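Local coordinates for 4-hydroxy-tetrahydrodipicolinate synthase (Thermotoga maritima, PDB 1O5K), which catalyses the condensation of pyruvate with aspartate beta-semialdehyde to 4-hydroxy-tetrahydrodipicolinate, a step of lysine biosynthesis, through a Schiff base with pyruvate, at residues I82-G87 and G107-L112; Q102-G107 and T137-V142; V113-Y118 and G148-N153. All coordinates share one frame; numbering follows the deposited sequence.

Contact 1 of 3, residues I82-G87 and G107-L112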
ATOM      1  N   ILE A  82      22.788  33.483  -6.415  1.00 23.53           N
ATOM      2  CA  ILE A  82      21.543  32.703  -6.403  1.00 24.86           C
ATOM      3  C   ILE A  82      21.003  32.714  -5.006  1.00 25.36           C
ATOM      4  O   ILE A  82      21.759  32.979  -4.067  1.00 25.53           O
ATOM      5  CB  ILE A  82      21.825  31.270  -6.834  1.00 24.18           C
ATOM      6  CG1 ILE A  82      22.846  30.623  -5.905  1.00 26.62           C
ATOM      7  CG2 ILE A  82      22.387  31.254  -8.265  1.00 28.03           C
ATOM      8  CD1 ILE A  82      23.147  29.162  -6.244  1.00 26.85           C
ATOM      9  N   PRO A  83      19.705  32.454  -4.829  1.00 24.99           N
ATOM     10  CA  PRO A  83      19.150  32.459  -3.476  1.00 25.15           C
ATOM     11  C   PRO A  83      19.600  31.304  -2.643  1.00 23.37           C
ATOM     12  O   PRO A  83      19.854  30.164  -3.183  1.00 26.16           O
ATOM     13  CB  PRO A  83      17.656  32.362  -3.694  1.00 24.40           C
ATOM     14  CG  PRO A  83      17.491  31.860  -4.982  1.00 25.88           C
ATOM     15  CD  PRO A  83      18.655  32.270  -5.837  1.00 27.02           C
ATOM     16  N   VAL A  84      19.666  31.561  -1.329  1.00 26.73           N
ATOM     17  CA  VAL A  84      19.998  30.541  -0.344  1.00 24.66           C
ATOM     18  C   VAL A  84      18.753  30.364   0.504  1.00 25.02           C
ATOM     19  O   VAL A  84      18.286  31.290   1.165  1.00 24.26           O
ATOM     20  CB  VAL A  84      21.237  30.954   0.520  1.00 26.13           C
ATOM     21  CG1 VAL A  84      21.503  29.983   1.706  1.00 22.92           C
ATOM     22  CG2 VAL A  84      22.484  31.039  -0.369  1.00 24.48           C
ATOM     23  N   ILE A  85      18.209  29.177   0.417  1.00 21.57           N
ATOM     24  CA  ILE A  85      16.977  28.786   1.046  1.00 22.86           C
ATOM     25  C   ILE A  85      17.334  27.781   2.162  1.00 24.95           C
ATOM     26  O   ILE A  85      17.981  26.789   1.900  1.00 25.96           O
ATOM     27  CB  ILE A  85      16.051  28.156   0.011  1.00 22.99           C
ATOM     28  CG1 ILE A  85      15.719  29.160  -1.091  1.00 22.98           C
ATOM     29  CG2 ILE A  85      14.764  27.659   0.695  1.00 25.39           C
ATOM     30  CD1 ILE A  85      14.903  28.611  -2.204  1.00 32.78           C
ATOM     31  N   VAL A  86      16.898  28.065   3.382  1.00 24.72           N
ATOM     32  CA  VAL A  86      17.306  27.333   4.574  1.00 24.87           C
ATOM     33  C   VAL A  86      16.145  26.478   5.084  1.00 27.42           C
ATOM     34  O   VAL A  86      15.025  26.980   5.265  1.00 24.56           O
ATOM     35  CB  VAL A  86      17.731  28.288   5.655  1.00 24.69           C
ATOM     36  CG1 VAL A  86      18.070  27.544   6.955  1.00 25.47           C
ATOM     37  CG2 VAL A  86      18.898  29.152   5.151  1.00 28.60           C
ATOM     38  N   GLY A  87      16.392  25.194   5.245  1.00 23.43           N
ATOM     39  CA  GLY A  87      15.460  24.324   5.931  1.00 25.70           C
ATOM     40  C   GLY A  87      15.231  24.776   7.376  1.00 27.62           C
ATOM     41  O   GLY A  87      16.172  24.993   8.094  1.00 28.45           O
ATOM     42  N   GLY A 107      20.061  36.364   7.195  1.00 29.05           N
ATOM     43  CA  GLY A 107      20.007  36.878   5.851  1.00 28.02           C
ATOM     44  C   GLY A 107      19.721  35.847   4.785  1.00 28.29           C
ATOM     45  O   GLY A 107      20.024  36.095   3.647  1.00 27.28           O
ATOM     46  N   ALA A 108      19.119  34.699   5.141  1.00 27.25           N
ATOM     47  CA  ALA A 108      18.599  33.720   4.154  1.00 26.29           C
ATOM     48  C   ALA A 108      17.620  34.391   3.193  1.00 27.57           C
ATOM     49  O   ALA A 108      16.964  35.361   3.563  1.00 24.96           O
ATOM     50  CB  ALA A 108      17.914  32.582   4.859  1.00 29.67           C
ATOM     51  N   ASN A 109      17.477  33.832   2.001  1.00 24.76           N
ATOM     52  CA  ASN A 109      16.603  34.419   0.986  1.00 26.62           C
ATOM     53  C   ASN A 109      15.190  33.813   1.008  1.00 29.40           C
ATOM     54  O   ASN A 109      14.263  34.294   0.347  1.00 29.50           O
ATOM     55  CB  ASN A 109      17.245  34.297  -0.391  1.00 28.35           C
ATOM     56  CG  ASN A 109      18.659  34.891  -0.436  1.00 27.88           C
ATOM     57  OD1 ASN A 109      19.644  34.184  -0.669  1.00 26.54           O
ATOM     58  ND2 ASN A 109      18.757  36.198  -0.216  1.00 31.20           N
ATOM     59  N   GLY A 110      15.057  32.732   1.748  1.00 26.43           N
ATOM     60  CA  GLY A 110      13.808  32.017   1.942  1.00 25.53           C
ATOM     61  C   GLY A 110      14.000  30.877   2.919  1.00 23.56           C
ATOM     62  O   GLY A 110      15.125  30.550   3.325  1.00 22.29           O
ATOM     63  N   VAL A 111      12.901  30.235   3.295  1.00 23.84           N
ATOM     64  CA  VAL A 111      12.997  29.044   4.100  1.00 24.05           C
ATOM     65  C   VAL A 111      12.186  27.904   3.484  1.00 24.14           C
ATOM     66  O   VAL A 111      11.103  28.125   2.834  1.00 23.96           O
ATOM     67  CB  VAL A 111      12.541  29.269   5.599  1.00 23.78           C
ATOM     68  CG1 VAL A 111      13.572  30.018   6.413  1.00 26.75           C
ATOM     69  CG2 VAL A 111      11.207  29.959   5.613  1.00 22.88           C
ATOM     70  N   LEU A 112      12.658  26.688   3.702  1.00 23.57           N
ATOM     71  CA  LEU A 112      11.969  25.485   3.290  1.00 26.91           C
ATOM     72  C   LEU A 112      11.411  24.860   4.561  1.00 27.31           C
ATOM     73  O   LEU A 112      12.151  24.622   5.494  1.00 27.94           O
ATOM     74  CB  LEU A 112      12.965  24.544   2.592  1.00 27.29           C
ATOM     75  CG  LEU A 112      12.390  23.220   2.038  1.00 28.90           C
ATOM     76  CD1 LEU A 112      11.517  23.531   0.839  1.00 31.10           C
ATOM     77  CD2 LEU A 112      13.447  22.226   1.638  1.00 36.30           C
TER
HETATM   78  O   HOH W   1      22.150  34.539  -1.772  1.00 25.65           O
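The flat carboxamide of Asn-109 presents an edge to Val-84: OD1 accepts from Val-84 N at 2.7 Å, in the carbonyl plane and on a lone pair. The same oxygen takes a second hydrogen bond from a water that also donates to Ile-82 O, while the pyrrolidine ring of Pro-83 lies against the amide's stem, CB to Asn-109 CB 3.9 Å. This side-chain grip accompanies the pairing of strands 84-87 and 110-114, the two parallel neighbours of a beta-alpha-beta unit in the TIM barrel. With CG anti to its carbonyl carbon (chi1 -54°), Asn-109 keeps OD1 beside Val-84 N, and its own backbone N donates to Val-84 O at 2.8 Å. Asn-109 thus holds Val-84 by both its side chain and its backbone. Beyond it the register is parallel, with Val-86 N donating to Gly-110 O at 3.1 Å. Ile-85 and Leu-112 lie on one face of the sheet, Leu-112 close to Tyr-144, the predicted proton donor/acceptor. Val-86 CG2 packs on Ala-108 CB at 3.6 Å, on the face covered by helix 64-78. Val-86 O accepts from Leu-112 N at 2.9 Å.

Contact 2 of 3, residues Q102-G107 and T137-V142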
ATOM      1  N   GLN A 102      15.458  32.868  12.988  1.00 27.86           N
ATOM      2  CA  GLN A 102      16.913  32.711  12.931  1.00 29.34           C
ATOM      3  C   GLN A 102      17.460  32.794  11.503  1.00 27.27           C
ATOM      4  O   GLN A 102      18.413  33.555  11.250  1.00 27.01           O
ATOM      5  CB  GLN A 102      17.347  31.415  13.624  1.00 29.61           C
ATOM      6  CG  GLN A 102      17.133  31.543  15.181  1.00 34.90           C
ATOM      7  CD  GLN A 102      17.558  30.302  16.015  1.00 39.77           C
ATOM      8  OE1 GLN A 102      17.871  30.433  17.204  1.00 51.54           O
ATOM      9  NE2 GLN A 102      17.543  29.121  15.399  1.00 38.52           N
ATOM     10  N   ALA A 103      16.851  32.070  10.565  1.00 28.67           N
ATOM     11  CA  ALA A 103      17.286  32.142   9.167  1.00 27.58           C
ATOM     12  C   ALA A 103      17.103  33.534   8.598  1.00 27.63           C
ATOM     13  O   ALA A 103      17.989  34.042   7.896  1.00 25.48           O
ATOM     14  CB  ALA A 103      16.552  31.140   8.318  1.00 28.17           C
ATOM     15  N   GLU A 104      15.952  34.168   8.903  1.00 23.78           N
ATOM     16  CA  GLU A 104      15.711  35.538   8.485  1.00 27.75           C
ATOM     17  C   GLU A 104      16.837  36.431   8.982  1.00 27.91           C
ATOM     18  O   GLU A 104      17.474  37.179   8.214  1.00 26.54           O
ATOM     19  CB  GLU A 104      14.338  36.000   9.011  1.00 25.98           C
ATOM     20  CG  GLU A 104      13.909  37.375   8.528  1.00 30.08           C
ATOM     21  CD  GLU A 104      12.424  37.643   8.768  1.00 31.96           C
ATOM     22  OE1 GLU A 104      11.870  38.562   8.066  1.00 33.56           O
ATOM     23  OE2 GLU A 104      11.821  36.930   9.624  1.00 30.47           O
ATOM     24  N   LYS A 105      17.097  36.383  10.280  1.00 28.83           N
ATOM     25  CA  LYS A 105      18.112  37.251  10.847  1.00 31.32           C
ATOM     26  C   LYS A 105      19.502  37.032  10.232  1.00 29.86           C
ATOM     27  O   LYS A 105      20.275  37.996  10.107  1.00 30.37           O
ATOM     28  CB  LYS A 105      18.160  37.125  12.371  1.00 34.43           C
ATOM     29  CG  LYS A 105      17.194  38.049  13.099  1.00 46.32           C
ATOM     30  CD  LYS A 105      15.740  37.574  13.074  1.00 57.17           C
ATOM     31  CE  LYS A 105      14.765  38.583  13.694  1.00 57.43           C
ATOM     32  NZ  LYS A 105      14.204  39.543  12.690  1.00 65.26           N
ATOM     33  N   LEU A 106      19.819  35.804   9.843  1.00 27.85           N
ATOM     34  CA  LEU A 106      21.105  35.506   9.189  1.00 31.39           C
ATOM     35  C   LEU A 106      21.199  35.987   7.750  1.00 29.84           C
ATOM     36  O   LEU A 106      22.283  35.996   7.152  1.00 30.02           O
ATOM     37  CB  LEU A 106      21.380  34.024   9.210  1.00 30.15           C
ATOM     38  CG  LEU A 106      21.618  33.462  10.592  1.00 34.90           C
ATOM     39  CD1 LEU A 106      21.682  31.953  10.516  1.00 32.56           C
ATOM     40  CD2 LEU A 106      22.917  34.065  11.198  1.00 42.46           C
ATOM     41  N   GLY A 107      20.061  36.364   7.195  1.00 29.05           N
ATOM     42  CA  GLY A 107      20.007  36.878   5.851  1.00 28.02           C
ATOM     43  C   GLY A 107      19.721  35.847   4.785  1.00 28.29           C
ATOM     44  O   GLY A 107      20.024  36.095   3.647  1.00 27.28           O
ATOM     45  N   THR A 137       6.730  36.420   9.652  1.00 29.22           N
ATOM     46  CA  THR A 137       8.027  36.574   9.007  1.00 28.21           C
ATOM     47  C   THR A 137       7.813  37.321   7.724  1.00 28.45           C
ATOM     48  O   THR A 137       6.720  37.256   7.127  1.00 30.42           O
ATOM     49  CB  THR A 137       8.741  35.205   8.745  1.00 31.33           C
ATOM     50  OG1 THR A 137       9.943  35.411   7.989  1.00 34.07           O
ATOM     51  CG2 THR A 137       7.928  34.256   7.861  1.00 30.20           C
ATOM     52  N   ASP A 138       8.836  38.048   7.306  1.00 24.63           N
ATOM     53  CA  ASP A 138       8.859  38.651   5.975  1.00 26.37           C
ATOM     54  C   ASP A 138       9.464  37.779   4.880  1.00 30.31           C
ATOM     55  O   ASP A 138       9.391  38.130   3.687  1.00 30.79           O
ATOM     56  CB  ASP A 138       9.617  39.963   6.036  1.00 27.06           C
ATOM     57  CG  ASP A 138       8.805  41.053   6.679  1.00 39.96           C
ATOM     58  OD1 ASP A 138       7.559  41.012   6.496  1.00 44.00           O
ATOM     59  OD2 ASP A 138       9.303  41.989   7.376  1.00 43.01           O
ATOM     60  N   LEU A 139      10.058  36.662   5.275  1.00 29.23           N
ATOM     61  CA  LEU A 139      10.700  35.752   4.325  1.00 29.86           C
ATOM     62  C   LEU A 139       9.705  34.969   3.490  1.00 27.02           C
ATOM     63  O   LEU A 139       8.597  34.671   3.940  1.00 26.33           O
ATOM     64  CB  LEU A 139      11.552  34.722   5.046  1.00 29.45           C
ATOM     65  CG  LEU A 139      12.969  35.030   5.480  1.00 35.84           C
ATOM     66  CD1 LEU A 139      13.587  33.755   6.030  1.00 32.74           C
ATOM     67  CD2 LEU A 139      13.798  35.638   4.333  1.00 40.37           C
ATOM     68  N   GLY A 140      10.133  34.617   2.285  1.00 25.24           N
ATOM     69  CA  GLY A 140       9.432  33.660   1.448  1.00 25.44           C
ATOM     70  C   GLY A 140       9.551  32.241   2.014  1.00 25.81           C
ATOM     71  O   GLY A 140      10.637  31.808   2.423  1.00 27.19           O
ATOM     72  N   ILE A 141       8.429  31.516   2.029  1.00 23.10           N
ATOM     73  CA  ILE A 141       8.343  30.212   2.651  1.00 24.61           C
ATOM     74  C   ILE A 141       7.981  29.210   1.555  1.00 22.71           C
ATOM     75  O   ILE A 141       7.035  29.411   0.795  1.00 26.35           O
ATOM     76  CB  ILE A 141       7.234  30.222   3.712  1.00 22.36           C
ATOM     77  CG1 ILE A 141       7.513  31.245   4.809  1.00 25.80           C
ATOM     78  CG2 ILE A 141       7.004  28.831   4.304  1.00 25.06           C
ATOM     79  CD1 ILE A 141       6.240  31.578   5.618  1.00 27.08           C
ATOM     80  N   VAL A 142       8.682  28.088   1.521  1.00 23.68           N
ATOM     81  CA  VAL A 142       8.389  26.997   0.638  1.00 25.26           C
ATOM     82  C   VAL A 142       7.880  25.784   1.482  1.00 25.21           C
ATOM     83  O   VAL A 142       8.592  25.287   2.336  1.00 26.08           O
ATOM     84  CB  VAL A 142       9.624  26.568  -0.159  1.00 25.72           C
ATOM     85  CG1 VAL A 142       9.303  25.324  -1.032  1.00 23.57           C
ATOM     86  CG2 VAL A 142      10.161  27.707  -0.990  1.00 26.77           C
TER
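The side chains of Glu-104 and Leu-139 lie alongside each other and point opposite ways, the glutamate running from helix 93-106 toward the loop while the leucine comes back toward the helix. The branch of Leu-139 thereby lies along the stem of Glu-104, with CD1 3.7 Å from Glu-104 CA and CG 3.9 Å from Glu-104 CB. With CG anti to the backbone N (chi1 -174°) and the chain extended beyond it, Glu-104 carries its carboxylate obliquely across Thr-137 and Asp-138, one oxygen to each. OE1 accepts from Asp-138 N at 3.2 Å, on the syn side and 29° out of the carboxylate plane. OE2 takes a weak bond from Thr-137 OG1 at 2.9 Å. That hydroxyl also accepts from Leu-139 N at 3.0 Å, closing an ST turn, so it relays between the carboxylate and the turn. Asp-138 OD2 is 4.3 Å from Glu-104 OE1, the two carboxylate planes 79° apart; the like charges may raise the proton affinity of either group. An alanine in place of Glu-104 would probably leave Asp-138 N and Thr-137 OG1 without this carboxylate and uncover part of Leu-139 CG. Far from the active site, the arrangement ties the last turn of helix 93-106, which ends in a Schellman motif at Gly-107, to the turn leading into strand 141-144, at the end of the TIM barrel where its strands begin.

Contact 3 of 3, residues V113-Y118 and G148-N153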
ATOM      1  N   VAL A 113      10.098  24.701   4.641  1.00 26.19           N
ATOM      2  CA  VAL A 113       9.470  24.292   5.884  1.00 26.32           C
ATOM      3  C   VAL A 113       8.649  23.036   5.674  1.00 25.77           C
ATOM      4  O   VAL A 113       7.551  23.062   5.089  1.00 23.37           O
ATOM      5  CB  VAL A 113       8.565  25.408   6.422  1.00 22.35           C
ATOM      6  CG1 VAL A 113       7.826  24.993   7.652  1.00 21.42           C
ATOM      7  CG2 VAL A 113       9.345  26.688   6.669  1.00 22.74           C
ATOM      8  N   VAL A 114       9.218  21.918   6.123  1.00 27.19           N
ATOM      9  CA  VAL A 114       8.572  20.644   5.956  1.00 25.29           C
ATOM     10  C   VAL A 114       7.282  20.620   6.763  1.00 24.67           C
ATOM     11  O   VAL A 114       7.172  21.245   7.833  1.00 24.70           O
ATOM     12  CB  VAL A 114       9.533  19.470   6.353  1.00 25.47           C
ATOM     13  CG1 VAL A 114       9.874  19.512   7.811  1.00 28.01           C
ATOM     14  CG2 VAL A 114       9.032  18.121   5.856  1.00 26.37           C
ATOM     15  N   THR A 115       6.287  19.936   6.235  1.00 23.04           N
ATOM     16  CA  THR A 115       5.107  19.607   7.061  1.00 24.25           C
ATOM     17  C   THR A 115       5.604  18.915   8.329  1.00 23.21           C
ATOM     18  O   THR A 115       6.484  18.046   8.282  1.00 27.48           O
ATOM     19  CB  THR A 115       4.169  18.604   6.356  1.00 26.66           C
ATOM     20  OG1 THR A 115       4.890  17.408   6.079  1.00 30.40           O
ATOM     21  CG2 THR A 115       3.649  19.125   5.009  1.00 27.19           C
ATOM     22  N   PRO A 116       5.063  19.295   9.480  1.00 24.71           N
ATOM     23  CA  PRO A 116       5.359  18.597  10.713  1.00 22.77           C
ATOM     24  C   PRO A 116       5.330  17.089  10.559  1.00 24.88           C
ATOM     25  O   PRO A 116       4.353  16.508  10.058  1.00 25.77           O
ATOM     26  CB  PRO A 116       4.265  19.067  11.650  1.00 24.42           C
ATOM     27  CG  PRO A 116       4.069  20.531  11.182  1.00 23.99           C
ATOM     28  CD  PRO A 116       4.163  20.456   9.694  1.00 23.21           C
ATOM     29  N   TYR A 117       6.451  16.474  10.942  1.00 25.92           N
ATOM     30  CA  TYR A 117       6.669  15.012  10.879  1.00 26.20           C
ATOM     31  C   TYR A 117       6.284  14.395  12.233  1.00 26.07           C
ATOM     32  O   TYR A 117       6.265  15.097  13.229  1.00 22.87           O
ATOM     33  CB  TYR A 117       8.159  14.676  10.556  1.00 28.38           C
ATOM     34  CG  TYR A 117       9.128  15.599  11.267  1.00 24.93           C
ATOM     35  CD1 TYR A 117       9.465  15.391  12.622  1.00 25.39           C
ATOM     36  CD2 TYR A 117       9.624  16.734  10.643  1.00 26.95           C
ATOM     37  CE1 TYR A 117      10.309  16.240  13.290  1.00 30.74           C
ATOM     38  CE2 TYR A 117      10.451  17.602  11.325  1.00 33.14           C
ATOM     39  CZ  TYR A 117      10.801  17.339  12.645  1.00 30.06           C
ATOM     40  OH  TYR A 117      11.612  18.223  13.295  1.00 31.39           O
ATOM     41  N   TYR A 118       5.871  13.135  12.215  1.00 21.84           N
ATOM     42  CA  TYR A 118       5.641  12.298  13.390  1.00 22.64           C
ATOM     43  C   TYR A 118       4.311  12.523  14.123  1.00 21.20           C
ATOM     44  O   TYR A 118       3.691  11.543  14.544  1.00 24.54           O
ATOM     45  CB  TYR A 118       6.798  12.439  14.383  1.00 24.61           C
ATOM     46  CG  TYR A 118       6.812  11.454  15.548  1.00 21.53           C
ATOM     47  CD1 TYR A 118       6.747  10.090  15.350  1.00 25.66           C
ATOM     48  CD2 TYR A 118       6.911  11.907  16.850  1.00 25.91           C
ATOM     49  CE1 TYR A 118       6.740   9.207  16.419  1.00 27.38           C
ATOM     50  CE2 TYR A 118       6.905  11.036  17.913  1.00 35.42           C
ATOM     51  CZ  TYR A 118       6.810   9.677  17.690  1.00 33.50           C
ATOM     52  OH  TYR A 118       6.823   8.806  18.739  1.00 32.90           O
ATOM     53  N   GLY A 148       6.247  10.093   2.738  1.00 23.16           N
ATOM     54  CA  GLY A 148       7.004   8.889   3.080  1.00 27.07           C
ATOM     55  C   GLY A 148       7.945   9.052   4.272  1.00 28.35           C
ATOM     56  O   GLY A 148       8.241   8.063   4.993  1.00 28.11           O
ATOM     57  N   ARG A 149       8.371  10.281   4.523  1.00 26.95           N
ATOM     58  CA  ARG A 149       9.181  10.614   5.699  1.00 25.57           C
ATOM     59  C   ARG A 149       8.375  11.153   6.899  1.00 25.30           C
ATOM     60  O   ARG A 149       8.775  10.914   8.026  1.00 26.93           O
ATOM     61  CB  ARG A 149      10.256  11.621   5.383  1.00 26.98           C
ATOM     62  CG  ARG A 149      11.325  11.141   4.445  1.00 26.08           C
ATOM     63  CD  ARG A 149      12.405  12.189   4.217  1.00 23.54           C
ATOM     64  NE  ARG A 149      13.500  11.766   3.319  1.00 31.79           N
ATOM     65  CZ  ARG A 149      14.685  11.326   3.738  1.00 31.91           C
ATOM     66  NH1 ARG A 149      15.662  10.986   2.878  1.00 31.88           N
ATOM     67  NH2 ARG A 149      14.887  11.210   5.016  1.00 29.90           N
ATOM     68  N   THR A 150       7.304  11.912   6.643  1.00 23.25           N
ATOM     69  CA  THR A 150       6.607  12.648   7.696  1.00 23.38           C
ATOM     70  C   THR A 150       5.409  11.951   8.280  1.00 24.51           C
ATOM     71  O   THR A 150       5.027  12.231   9.444  1.00 24.17           O
ATOM     72  CB  THR A 150       6.083  13.985   7.131  1.00 22.49           C
ATOM     73  OG1 THR A 150       5.164  13.683   6.052  1.00 22.71           O
ATOM     74  CG2 THR A 150       7.236  14.808   6.583  1.00 22.10           C
ATOM     75  N   GLY A 151       4.785  11.069   7.489  1.00 24.71           N
ATOM     76  CA  GLY A 151       3.527  10.454   7.873  1.00 24.75           C
ATOM     77  C   GLY A 151       2.282  11.284   7.559  1.00 25.43           C
ATOM     78  O   GLY A 151       1.169  10.918   7.967  1.00 26.74           O
ATOM     79  N   VAL A 152       2.450  12.372   6.828  1.00 24.95           N
ATOM     80  CA  VAL A 152       1.300  13.215   6.488  1.00 23.32           C
ATOM     81  C   VAL A 152       1.509  13.715   5.074  1.00 24.82           C
ATOM     82  O   VAL A 152       2.658  14.016   4.674  1.00 23.73           O
ATOM     83  CB  VAL A 152       1.148  14.403   7.462  1.00 22.52           C
ATOM     84  CG1 VAL A 152       2.274  15.433   7.282  1.00 25.75           C
ATOM     85  CG2 VAL A 152      -0.208  15.042   7.235  1.00 25.74           C
ATOM     86  N   ASN A 153       0.432  13.702   4.298  1.00 23.16           N
ATOM     87  CA  ASN A 153       0.409  14.249   2.944  1.00 23.40           C
ATOM     88  C   ASN A 153      -0.424  15.532   2.907  1.00 24.90           C
ATOM     89  O   ASN A 153      -1.588  15.522   3.360  1.00 26.77           O
ATOM     90  CB  ASN A 153      -0.213  13.246   1.995  1.00 25.36           C
ATOM     91  CG  ASN A 153      -0.216  13.740   0.581  1.00 27.94           C
ATOM     92  OD1 ASN A 153       0.803  14.147   0.084  1.00 27.22           O
ATOM     93  ND2 ASN A 153      -1.397  13.722  -0.075  1.00 25.82           N
TER
HETATM   94  O   HOH W   2       4.809  15.568   4.211  1.00 13.29           O
HETATM   95  O   HOH W   3       3.233  14.067  10.504  1.00 17.10           O
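Tyr-117 and Thr-150 bring their backbones to 4.0 Å between CA atoms, where the turn after strand 110-114 crosses the end of helix 147-150. Tyr-118 N donates to Thr-150 O at 3.0 Å in a nearly straight bond (166°), and the CA of Tyr-117 leans on the same oxygen. A water donates to Thr-150 O as well as to Pro-116 O, so this carbonyl at the helix end is gripped by both an amide and a water. Both segments have a residue of positive phi here: Gly-151 (84°), just after the helix, and Tyr-118.

Among the side chains Thr-150 is central. Its CG2 meets Val-114 CG2 tip to tip at 3.8 Å and lies 3.5 Å from Thr-115 OG1, the two threonines crossing at about a right angle. Thr-150 OG1, held between its backbone N and carbonyl carbon (chi1 60°), accepts from Val-152 N at 3.1 Å to form an ST turn. A second water accepts from Thr-115 OG1 at 2.6 Å, donates to Val-152 O and is also hydrogen-bonded to Thr-150 OG1. Val-152 CG1 covers Thr-115 OG1 at 3.5 Å.

Tyr-118, predicted to belong to the proton relay, points its CB away from segment 148-153. Its ring stacks on Tyr-117 of a neighbouring subunit and packs against Thr-55 there, another predicted relay residue. The bond from Tyr-118 N to Thr-150 O would hold the backbone of a tyrosine that reaches the neighbouring subunit, consistent with DapA-family active sites, which a tyrosine of the partner subunit completes.

Contacts 1 and 2 are close neighbours, with centres about 7 Å apart; contact 3 lies about 20 Å from the centre of contact 1 and 21 Å from that of contact 2. Contacts 1 and 2 share Gly-107 and interleave along the chain, as do contacts 2 and 3, whereas contact 1 closes before contact 3 opens. Contacts 1 and 3 both use strand 110-114, while contact 2 joins the helix before it to the entry of its sheet neighbour, strand 141-144; Val-111 O lies 2.8 Å from Val-142 N. Contact 3 sits beyond the carboxyl end of strand 110-114, so the barrel wall runs from a remote helix-loop junction to the catalytic end and subunit interface.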